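Alpha-glucosidase (Bacteroides thetaiotaomicron, PDB 5XFM) hydrolyses glycosidic bonds as a family 97 glycoside hydrolase, acting as a bifunctional beta-L-arabinopyranosidase and alpha-galactosidase. Local coordinates at residues D121-Y126 against T258-I263. The protein carries 1 engineered substitution. Sequence-based numbering, arbitrary orientation.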
loop_
_atom_site.group_PDB
_atom_site.type_symbol
_atom_site.label_atom_id
_atom_site.label_comp_id
_atom_site.label_asym_id
_atom_site.label_seq_id
_atom_site.Cartn_x
_atom_site.Cartn_y
_atom_site.Cartn_z
ATOM N N ASP A 121 -5.922 12.736 -11.394
ATOM C CA ASP A 121 -5.123 11.553 -11.690
ATOM C C ASP A 121 -4.987 11.269 -13.179
ATOM O O ASP A 121 -5.918 11.456 -13.963
ATOM C CB ASP A 121 -5.713 10.321 -10.999
ATOM C CG ASP A 121 -5.873 10.513 -9.508
ATOM O OD1 ASP A 121 -6.919 11.053 -9.089
ATOM O OD2 ASP A 121 -4.952 10.129 -8.756
ATOM N N VAL A 122 -3.803 10.810 -13.551
ATOM C CA VAL A 122 -3.533 10.310 -14.885
ATOM C C VAL A 122 -3.163 8.835 -14.794
ATOM O O VAL A 122 -2.303 8.465 -14.011
ATOM C CB VAL A 122 -2.391 11.079 -15.557
ATOM C CG1 VAL A 122 -2.045 10.443 -16.895
ATOM C CG2 VAL A 122 -2.760 12.551 -15.726
ATOM N N ALA A 123 -3.833 7.983 -15.555
ATOM C CA ALA A 123 -3.415 6.587 -15.641
ATOM C C ALA A 123 -3.132 6.274 -17.093
ATOM O O ALA A 123 -3.966 6.533 -17.939
ATOM C CB ALA A 123 -4.478 5.658 -15.090
ATOM N N PHE A 124 -1.960 5.752 -17.418
ATOM C CA PHE A 124 -1.726 5.485 -18.829
ATOM C C PHE A 124 -1.028 4.167 -19.064
ATOM O O PHE A 124 -0.285 3.690 -18.216
ATOM C CB PHE A 124 -0.948 6.636 -19.493
ATOM C CG PHE A 124 0.510 6.699 -19.138
ATOM C CD1 PHE A 124 0.934 7.418 -18.034
ATOM C CD2 PHE A 124 1.462 6.088 -19.941
ATOM C CE1 PHE A 124 2.269 7.496 -17.718
ATOM C CE2 PHE A 124 2.804 6.161 -19.623
ATOM C CZ PHE A 124 3.204 6.867 -18.508
ATOM N N ARG A 125 -1.311 3.554 -20.207
ATOM C CA ARG A 125 -0.693 2.269 -20.509
ATOM C C ARG A 125 -0.467 2.099 -21.997
ATOM O O ARG A 125 -1.000 2.857 -22.810
ATOM C CB ARG A 125 -1.545 1.112 -19.974
ATOM C CG ARG A 125 -2.865 0.912 -20.698
ATOM C CD ARG A 125 -3.453 -0.462 -20.399
ATOM N NE ARG A 125 -4.807 -0.581 -20.926
ATOM C CZ ARG A 125 -5.647 -1.571 -20.637
ATOM N NH1 ARG A 125 -5.287 -2.544 -19.806
ATOM N NH2 ARG A 125 -6.858 -1.578 -21.173
ATOM N N TYR A 126 0.363 1.125 -22.348
ATOM C CA TYR A 126 0.603 0.803 -23.745
ATOM C C TYR A 126 -0.230 -0.403 -24.167
ATOM O O TYR A 126 -0.483 -1.298 -23.363
ATOM C CB TYR A 126 2.081 0.513 -23.987
ATOM C CG TYR A 126 3.028 1.579 -23.497
ATOM C CD1 TYR A 126 3.602 1.489 -22.237
ATOM C CD2 TYR A 126 3.363 2.668 -24.297
ATOM C CE1 TYR A 126 4.478 2.447 -21.780
ATOM C CE2 TYR A 126 4.238 3.637 -23.847
ATOM C CZ TYR A 126 4.795 3.520 -22.584
ATOM O OH TYR A 126 5.674 4.471 -22.117
ATOM N N THR A 258 0.608 -3.213 -21.227
ATOM C CA THR A 258 1.398 -3.002 -20.027
ATOM C C THR A 258 0.438 -2.657 -18.895
ATOM O O THR A 258 -0.723 -2.346 -19.146
ATOM C CB THR A 258 2.425 -1.859 -20.191
ATOM O OG1 THR A 258 1.754 -0.598 -20.176
ATOM C CG2 THR A 258 3.206 -2.010 -21.474
ATOM N N PRO A 259 0.901 -2.746 -17.641
ATOM C CA PRO A 259 0.120 -2.205 -16.523
ATOM C C PRO A 259 -0.063 -0.692 -16.628
ATOM O O PRO A 259 0.490 -0.056 -17.528
ATOM C CB PRO A 259 0.962 -2.558 -15.296
ATOM C CG PRO A 259 1.822 -3.694 -15.729
ATOM C CD PRO A 259 2.088 -3.484 -17.184
ATOM N N TRP A 260 -0.850 -0.124 -15.722
ATOM C CA TRP A 260 -1.092 1.309 -15.727
ATOM C C TRP A 260 -0.003 2.049 -14.943
ATOM O O TRP A 260 0.321 1.676 -13.819
ATOM C CB TRP A 260 -2.468 1.618 -15.138
ATOM C CG TRP A 260 -3.604 1.021 -15.924
ATOM C CD1 TRP A 260 -4.159 -0.218 -15.749
ATOM C CD2 TRP A 260 -4.317 1.629 -17.011
ATOM N NE1 TRP A 260 -5.170 -0.418 -16.658
ATOM C CE2 TRP A 260 -5.292 0.701 -17.441
ATOM C CE3 TRP A 260 -4.233 2.866 -17.658
ATOM C CZ2 TRP A 260 -6.172 0.972 -18.488
ATOM C CZ3 TRP A 260 -5.111 3.132 -18.701
ATOM C CH2 TRP A 260 -6.065 2.187 -19.105
ATOM N N ARG A 261 0.571 3.077 -15.557
ATOM C CA ARG A 261 1.449 4.023 -14.876
ATOM C C ARG A 261 0.562 5.131 -14.316
ATOM O O ARG A 261 -0.264 5.679 -15.050
ATOM C CB ARG A 261 2.446 4.614 -15.859
ATOM C CG ARG A 261 3.113 3.599 -16.769
ATOM C CD ARG A 261 3.979 2.668 -16.005
ATOM N NE ARG A 261 4.469 1.536 -16.788
ATOM C CZ ARG A 261 4.534 0.297 -16.306
ATOM N NH1 ARG A 261 4.102 0.036 -15.076
ATOM N NH2 ARG A 261 4.993 -0.687 -17.059
ATOM N N THR A 262 0.725 5.485 -13.047
ATOM C CA THR A 262 -0.202 6.431 -12.432
ATOM C C THR A 262 0.472 7.690 -11.894
ATOM O O THR A 262 1.524 7.637 -11.250
ATOM C CB THR A 262 -0.991 5.772 -11.284
ATOM O OG1 THR A 262 -0.115 5.522 -10.177
ATOM C CG2 THR A 262 -1.614 4.448 -11.749
ATOM N N ILE A 263 -0.169 8.825 -12.156
ATOM C CA ILE A 263 0.296 10.123 -11.697
ATOM C C ILE A 263 -0.820 10.862 -10.960
ATOM O O ILE A 263 -1.785 11.308 -11.574
ATOM C CB ILE A 263 0.769 10.997 -12.866
ATOM C CG1 ILE A 263 1.697 10.212 -13.793
ATOM C CG2 ILE A 263 1.437 12.266 -12.351
ATOM C CD1 ILE A 263 2.031 10.949 -15.081
HETATM O O HOH W 1 -3.073 -3.384 -18.822
#
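Val122 and Phe124 face Ile263 and Arg261 as hydrogen-bonded pairs of an antiparallel ladder, each pair exchanging two N-H···O=C bonds; the one from Phe124 N to Arg261 O is 2.9 Å. The next such pair would set Tyr126 against Pro259, which has no N-H to give, and here the pattern changes. Thr258 takes over: its N donates to Tyr126 O, while Tyr126 N bonds almost straight to Thr258 OG1 (3.1 Å, 177° at the hydrogen). That hydroxyl in turn donates a hydrogen bond to a lone pair of Pro259 O, 3.0 Å from OG1, so it is interposed between two backbone groups. With chi1 at 73°, OG1 sits between its own backbone N and carbonyl carbon, placed for both bonds. Thr258 O accepts a hydrogen bond from water 1, which in turn accepts one from Arg125 NH1 in the plane of the guanidinium.

The extended Arg125 chain lies over one face of the Trp260 indole, CG 3.7 Å from the centroid of the six-membered ring. Farther out, Arg125 NE comes to 3.2 Å from Trp260 CZ2, with the guanidinium and indole planes 21° from parallel. An alanine at Trp260 would probably leave the Arg125 chain without its flat support and its guanidinium freer to swing off the water. On the Phe124 side, Arg261 CB packs over the phenyl face, 3.7 Å from its centroid; beyond the bend at chi2 its buried guanidinium stands nearly perpendicular to that ring and forms salt bridges with Glu142 and Glu211. Tyr126 OH is likewise satisfied, by Thr144 and Gly56 N.

Both strands lie inside one large antiparallel sheet, between 110-117 and 206-212, consistent with the beta-sandwich of the galactose mutarotase-like N-terminal domain of family 97 glycoside hydrolases.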